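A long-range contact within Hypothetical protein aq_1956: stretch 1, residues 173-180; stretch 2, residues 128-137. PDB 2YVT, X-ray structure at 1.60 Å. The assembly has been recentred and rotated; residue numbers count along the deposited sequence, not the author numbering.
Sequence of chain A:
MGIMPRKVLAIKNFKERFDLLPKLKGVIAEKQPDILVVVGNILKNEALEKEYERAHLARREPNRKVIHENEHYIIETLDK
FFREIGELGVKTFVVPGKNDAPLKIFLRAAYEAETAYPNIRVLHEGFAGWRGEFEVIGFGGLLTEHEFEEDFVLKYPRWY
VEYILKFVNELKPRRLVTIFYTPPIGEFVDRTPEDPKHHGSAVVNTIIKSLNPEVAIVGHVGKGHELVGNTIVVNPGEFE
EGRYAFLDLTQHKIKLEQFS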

ATOM      1  N   PRO A 173     -14.181  -5.353 -18.036  1.00 34.05           N
ATOM      2  CA  PRO A 173     -13.020  -4.849 -18.778  1.00 33.25           C
ATOM      3  C   PRO A 173     -12.885  -3.326 -18.684  1.00 31.48           C
ATOM      4  O   PRO A 173     -13.693  -2.584 -19.246  1.00 32.36           O
ATOM      5  CB  PRO A 173     -13.298  -5.298 -20.220  1.00 33.92           C
ATOM      6  CG  PRO A 173     -14.776  -5.482 -20.290  1.00 34.25           C
ATOM      7  CD  PRO A 173     -15.200  -5.940 -18.927  1.00 34.49           C
ATOM      8  N   ARG A 174     -11.871  -2.873 -17.952  1.00 29.30           N
ATOM      9  CA  ARG A 174     -11.641  -1.450 -17.716  1.00 26.25           C
ATOM     10  C   ARG A 174     -10.144  -1.174 -17.626  1.00 22.81           C
ATOM     11  O   ARG A 174      -9.335  -2.100 -17.666  1.00 22.21           O
ATOM     12  CB  ARG A 174     -12.342  -1.014 -16.424  1.00 28.32           C
ATOM     13  CG  ARG A 174     -13.833  -0.783 -16.581  1.00 30.81           C
ATOM     14  CD  ARG A 174     -14.604  -1.330 -15.406  1.00 33.05           C
ATOM     15  NE  ARG A 174     -14.599  -0.424 -14.265  1.00 34.58           N
ATOM     16  CZ  ARG A 174     -15.670   0.217 -13.805  1.00 34.51           C
ATOM     17  NH1 ARG A 174     -15.555   1.013 -12.758  1.00 33.99           N
ATOM     18  NH2 ARG A 174     -16.857   0.061 -14.381  1.00 35.71           N
ATOM     19  N   ARG A 175      -9.780   0.099 -17.509  1.00 19.44           N
ATOM     20  CA  ARG A 175      -8.390   0.479 -17.308  1.00 17.64           C
ATOM     21  C   ARG A 175      -7.979   0.045 -15.899  1.00 17.13           C
ATOM     22  O   ARG A 175      -8.667   0.341 -14.926  1.00 17.49           O
ATOM     23  CB  ARG A 175      -8.204   1.983 -17.500  1.00 16.43           C
ATOM     24  CG  ARG A 175      -8.566   2.458 -18.901  1.00 15.25           C
ATOM     25  CD  ARG A 175      -8.690   3.957 -18.963  1.00 16.51           C
ATOM     26  NE  ARG A 175      -7.412   4.608 -18.691  1.00 16.97           N
ATOM     27  CZ  ARG A 175      -7.239   5.922 -18.604  1.00 17.55           C
ATOM     28  NH1 ARG A 175      -8.268   6.745 -18.774  1.00 19.55           N
ATOM     29  NH2 ARG A 175      -6.034   6.411 -18.341  1.00 16.85           N
ATOM     30  N   LEU A 176      -6.866  -0.668 -15.806  1.00 16.22           N
ATOM     31  CA  LEU A 176      -6.488  -1.319 -14.564  1.00 16.13           C
ATOM     32  C   LEU A 176      -5.420  -0.530 -13.819  1.00 15.39           C
ATOM     33  O   LEU A 176      -4.368  -0.211 -14.381  1.00 15.06           O
ATOM     34  CB  LEU A 176      -5.993  -2.737 -14.861  1.00 18.12           C
ATOM     35  CG  LEU A 176      -5.679  -3.667 -13.700  1.00 19.92           C
ATOM     36  CD1 LEU A 176      -6.924  -3.819 -12.852  1.00 20.79           C
ATOM     37  CD2 LEU A 176      -5.202  -5.014 -14.231  1.00 18.74           C
ATOM     38  N   VAL A 177      -5.701  -0.227 -12.553  1.00 13.91           N
ATOM     39  CA  VAL A 177      -4.720   0.378 -11.655  1.00 13.90           C
ATOM     40  C   VAL A 177      -4.484  -0.607 -10.520  1.00 13.29           C
ATOM     41  O   VAL A 177      -5.432  -1.011  -9.843  1.00 13.96           O
ATOM     42  CB  VAL A 177      -5.203   1.731 -11.087  1.00 13.29           C
ATOM     43  CG1 VAL A 177      -4.211   2.286 -10.052  1.00 14.67           C
ATOM     44  CG2 VAL A 177      -5.424   2.747 -12.219  1.00 15.36           C
ATOM     45  N   THR A 178      -3.230  -1.011 -10.331  1.00 11.64           N
ATOM     46  CA  THR A 178      -2.890  -1.951  -9.252  1.00 11.19           C
ATOM     47  C   THR A 178      -2.088  -1.223  -8.187  1.00 11.11           C
ATOM     48  O   THR A 178      -1.272  -0.354  -8.496  1.00 13.95           O
ATOM     49  CB  THR A 178      -2.093  -3.171  -9.760  1.00 11.72           C
ATOM     50  OG1 THR A 178      -0.908  -2.723 -10.424  1.00 11.82           O
ATOM     51  CG2 THR A 178      -2.934  -4.010 -10.740  1.00 13.01           C
ATOM     52  N   ILE A 179      -2.354  -1.555  -6.932  1.00  9.32           N
ATOM     53  CA  ILE A 179      -1.673  -0.936  -5.807  1.00  8.29           C
ATOM     54  C   ILE A 179      -1.117  -2.047  -4.939  1.00  8.32           C
ATOM     55  O   ILE A 179      -1.875  -2.890  -4.456  1.00  9.46           O
ATOM     56  CB  ILE A 179      -2.623  -0.046  -4.969  1.00  7.99           C
ATOM     57  CG1 ILE A 179      -3.376   0.945  -5.869  1.00  8.63           C
ATOM     58  CG2 ILE A 179      -1.836   0.702  -3.880  1.00  9.55           C
ATOM     59  CD1 ILE A 179      -4.488   1.701  -5.174  1.00  9.66           C
ATOM     60  N   PHE A 180       0.205  -2.051  -4.764  1.00  8.28           N
ATOM     61  CA  PHE A 180       0.892  -3.080  -3.985  1.00  8.81           C
ATOM     62  C   PHE A 180       1.775  -2.416  -2.955  1.00  8.06           C
ATOM     63  O   PHE A 180       2.370  -1.377  -3.229  1.00  9.37           O
ATOM     64  CB  PHE A 180       1.802  -3.946  -4.875  1.00 10.43           C
ATOM     65  CG  PHE A 180       1.099  -4.594  -6.032  1.00 10.81           C
ATOM     66  CD1 PHE A 180       0.085  -5.524  -5.825  1.00 12.53           C
ATOM     67  CD2 PHE A 180       1.467  -4.274  -7.334  1.00 12.30           C
ATOM     68  CE1 PHE A 180      -0.567  -6.121  -6.913  1.00 12.19           C
ATOM     69  CE2 PHE A 180       0.833  -4.865  -8.422  1.00 12.61           C
ATOM     70  CZ  PHE A 180      -0.183  -5.792  -8.211  1.00 12.44           C
TER
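Stretch 2 (128-137) AGWRGEFEVI

Parallel β-strands brought together from distant parts of a chain cannot pair through a tight turn, and their hydrogen bonds follow a characteristic pattern: one strand donates and accepts through alternate residues, reaching to the two neighbours of each residue opposite. The contact between residues 173-180 and 128-137 of aq_1956 illustrates this. Stretch 2 enters as a strand at 128-130, turns through 131-133 and leaves as a second strand, 134-137. The two are tied together as a hairpin by backbone bonds such as Val136 N to Ala128 O (2.7 Å) and Trp130 N to Phe134 O (2.9 Å). The second arm lies beside stretch 1, which is extended from Arg175 onward. The two strands run in the same direction, with a signed crossing angle of -17° and a closest axial approach of 4.7 Å.

Pro173 stands outside the contact, its CB directed away. Arg174, still in the loop before the strand, sends its side chain toward stretch 2, where the guanidinium lies at the turn of the hairpin. NH1 donates to Phe134 O at 3.0 Å, and NE makes a weak second bond to the same Phe134 O at 3.1 Å. This carbonyl also accepts Trp130 N, so one oxygen serves both the hairpin and the arginine. A water bridges Arg174 NH1 (2.7 Å) and Gly132 N (2.8 Å), accepting from both. Gly129 CA lies 3.3 Å from Arg174 NH1, and a β-carbon at Gly129 would clash with that nitrogen. The salt bridge from Arg174 NE to Glu135 OE2 (3.6 Å) is purely electrostatic, since the oxygen lies well out of the guanidinium plane.

Arg175 opens the ladder and pairs with Phe134, their CA atoms 4.7 Å apart. Its N donates to Glu133 O at 3.2 Å and its O accepts Glu135 N at 2.9 Å. Its side chain turns back to Glu133, where NH1 and OE2 form a hydrogen-bonded salt bridge of 3.1 Å, while Phe134 CZ lies over one face of the guanidinium.

Leu176 is opposite Glu135, with 5.1 Å between their CA atoms. Its own N and O make no hydrogen bond to stretch 2, but Leu176 CA approaches Glu135 O at 3.5 Å in a CA-H...O contact. Val177, paired with Val136, resumes the pattern: Val177 N donates to Glu135 O at 2.9 Å, almost linearly, and Val177 O accepts Ile137 N at 2.8 Å. Its CG2 meets Phe134 CD1 at 4.0 Å, on the sheet face that also carries Arg175 and Val136.

Thr178 pairs with Ile137 at a CA-CA distance of 4.7 Å; their side chains share the other face with those of Leu176 and Glu135. Ile179 N then donates to Ile137 O at 2.8 Å, while Ile179 CD1 packs against Val136 CG1 at 3.6 Å. Phe180 lies beyond the contact. Together the stretches bury 782 Å², counting both sides.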

ATOM      1  N   ALA A 128     -12.038  -2.511  -6.621  1.00 13.41           N
ATOM      2  CA  ALA A 128     -13.158  -1.592  -6.648  1.00 13.17           C
ATOM      3  C   ALA A 128     -13.173  -0.880  -7.987  1.00 13.99           C
ATOM      4  O   ALA A 128     -12.118  -0.554  -8.544  1.00 14.83           O
ATOM      5  CB  ALA A 128     -13.036  -0.596  -5.531  1.00 15.02           C
ATOM      6  N   GLY A 129     -14.371  -0.645  -8.509  1.00 15.08           N
ATOM      7  CA  GLY A 129     -14.512   0.191  -9.698  1.00 16.11           C
ATOM      8  C   GLY A 129     -14.396   1.654  -9.308  1.00 17.97           C
ATOM      9  O   GLY A 129     -14.754   2.031  -8.190  1.00 19.82           O
ATOM     10  N   TRP A 130     -13.886   2.479 -10.218  1.00 19.31           N
ATOM     11  CA  TRP A 130     -13.790   3.920  -9.970  1.00 21.45           C
ATOM     12  C   TRP A 130     -14.249   4.704 -11.193  1.00 22.42           C
ATOM     13  O   TRP A 130     -13.747   4.488 -12.299  1.00 20.39           O
ATOM     14  CB  TRP A 130     -12.362   4.306  -9.548  1.00 25.33           C
ATOM     15  CG  TRP A 130     -12.107   5.790  -9.415  1.00 25.78           C
ATOM     16  CD1 TRP A 130     -12.893   6.704  -8.781  1.00 27.00           C
ATOM     17  CD2 TRP A 130     -10.970   6.514  -9.910  1.00 26.78           C
ATOM     18  NE1 TRP A 130     -12.328   7.955  -8.861  1.00 27.05           N
ATOM     19  CE2 TRP A 130     -11.147   7.868  -9.547  1.00 27.38           C
ATOM     20  CE3 TRP A 130      -9.817   6.149 -10.620  1.00 27.44           C
ATOM     21  CZ2 TRP A 130     -10.217   8.864  -9.882  1.00 26.47           C
ATOM     22  CZ3 TRP A 130      -8.893   7.138 -10.950  1.00 26.73           C
ATOM     23  CH2 TRP A 130      -9.100   8.479 -10.578  1.00 26.46           C
ATOM     24  N   ARG A 131     -15.223   5.589 -10.964  1.00 23.86           N
ATOM     25  CA  ARG A 131     -15.834   6.454 -11.994  1.00 27.21           C
ATOM     26  C   ARG A 131     -16.277   5.713 -13.266  1.00 27.84           C
ATOM     27  O   ARG A 131     -16.357   6.309 -14.344  1.00 29.98           O
ATOM     28  CB  ARG A 131     -14.917   7.639 -12.355  1.00 28.72           C
ATOM     29  CG  ARG A 131     -14.482   8.514 -11.182  1.00 31.35           C
ATOM     30  CD  ARG A 131     -15.472   9.621 -10.815  1.00 33.15           C
ATOM     31  NE  ARG A 131     -14.997  10.391  -9.661  1.00 34.46           N
ATOM     32  CZ  ARG A 131     -14.236  11.484  -9.733  1.00 35.24           C
ATOM     33  NH1 ARG A 131     -13.855  11.969 -10.909  1.00 35.35           N
ATOM     34  NH2 ARG A 131     -13.854  12.100  -8.620  1.00 35.56           N
ATOM     35  N   GLY A 132     -16.562   4.419 -13.136  1.00 27.55           N
ATOM     36  CA  GLY A 132     -17.015   3.606 -14.263  1.00 27.50           C
ATOM     37  C   GLY A 132     -15.987   3.348 -15.353  1.00 27.52           C
ATOM     38  O   GLY A 132     -16.299   2.719 -16.368  1.00 28.48           O
ATOM     39  N   GLU A 133     -14.758   3.822 -15.144  1.00 26.34           N
ATOM     40  CA  GLU A 133     -13.704   3.719 -16.161  1.00 26.85           C
ATOM     41  C   GLU A 133     -12.496   2.887 -15.720  1.00 22.38           C
ATOM     42  O   GLU A 133     -11.770   2.352 -16.562  1.00 21.38           O
ATOM     43  CB  GLU A 133     -13.243   5.111 -16.610  1.00 28.31           C
ATOM     44  CG  GLU A 133     -12.280   5.095 -17.812  1.00 31.05           C
ATOM     45  CD  GLU A 133     -12.209   6.420 -18.558  1.00 30.80           C
ATOM     46  OE1 GLU A 133     -13.071   7.297 -18.309  1.00 33.76           O
ATOM     47  OE2 GLU A 133     -11.291   6.579 -19.402  1.00 32.68           O
ATOM     48  N   PHE A 134     -12.283   2.784 -14.412  1.00 19.69           N
ATOM     49  CA  PHE A 134     -11.125   2.057 -13.893  1.00 17.18           C
ATOM     50  C   PHE A 134     -11.562   0.913 -13.007  1.00 15.60           C
ATOM     51  O   PHE A 134     -12.627   0.974 -12.388  1.00 15.25           O
ATOM     52  CB  PHE A 134     -10.208   2.981 -13.072  1.00 16.66           C
ATOM     53  CG  PHE A 134      -9.648   4.146 -13.846  1.00 16.19           C
ATOM     54  CD1 PHE A 134      -8.407   4.046 -14.481  1.00 16.60           C
ATOM     55  CD2 PHE A 134     -10.348   5.344 -13.930  1.00 17.03           C
ATOM     56  CE1 PHE A 134      -7.881   5.120 -15.194  1.00 16.78           C
ATOM     57  CE2 PHE A 134      -9.828   6.427 -14.646  1.00 17.92           C
ATOM     58  CZ  PHE A 134      -8.596   6.309 -15.280  1.00 17.32           C
ATOM     59  N   GLU A 135     -10.737  -0.130 -12.961  1.00 14.85           N
ATOM     60  CA  GLU A 135     -10.778  -1.101 -11.876  1.00 15.62           C
ATOM     61  C   GLU A 135      -9.510  -0.895 -11.064  1.00 13.66           C
ATOM     62  O   GLU A 135      -8.404  -0.878 -11.615  1.00 14.40           O
ATOM     63  CB  GLU A 135     -10.841  -2.547 -12.390  1.00 18.97           C
ATOM     64  CG  GLU A 135     -12.166  -2.937 -13.074  1.00 23.20           C
ATOM     65  CD  GLU A 135     -13.334  -3.139 -12.107  1.00 26.03           C
ATOM     66  OE1 GLU A 135     -13.191  -2.893 -10.892  1.00 27.02           O
ATOM     67  OE2 GLU A 135     -14.420  -3.552 -12.576  1.00 28.63           O
ATOM     68  N   VAL A 136      -9.674  -0.728  -9.755  1.00 10.83           N
ATOM     69  CA  VAL A 136      -8.533  -0.547  -8.864  1.00 10.88           C
ATOM     70  C   VAL A 136      -8.360  -1.819  -8.053  1.00 11.07           C
ATOM     71  O   VAL A 136      -9.287  -2.251  -7.374  1.00 12.02           O
ATOM     72  CB  VAL A 136      -8.720   0.683  -7.944  1.00 11.04           C
ATOM     73  CG1 VAL A 136      -7.432   0.993  -7.185  1.00 12.05           C
ATOM     74  CG2 VAL A 136      -9.121   1.899  -8.785  1.00 13.48           C
ATOM     75  N   ILE A 137      -7.179  -2.423  -8.158  1.00 10.90           N
ATOM     76  CA  ILE A 137      -6.885  -3.683  -7.475  1.00 11.87           C
ATOM     77  C   ILE A 137      -5.826  -3.413  -6.420  1.00 10.10           C
ATOM     78  O   ILE A 137      -4.843  -2.724  -6.693  1.00 11.44           O
ATOM     79  CB  ILE A 137      -6.360  -4.734  -8.468  1.00 14.11           C
ATOM     80  CG1 ILE A 137      -7.423  -5.024  -9.533  1.00 16.65           C
ATOM     81  CG2 ILE A 137      -5.964  -6.027  -7.755  1.00 15.38           C
ATOM     82  CD1 ILE A 137      -6.876  -5.797 -10.688  1.00 20.93           C
TER
HETATM   83  O   HOH W   1     -16.909   2.575 -11.002  1.00 36.81           O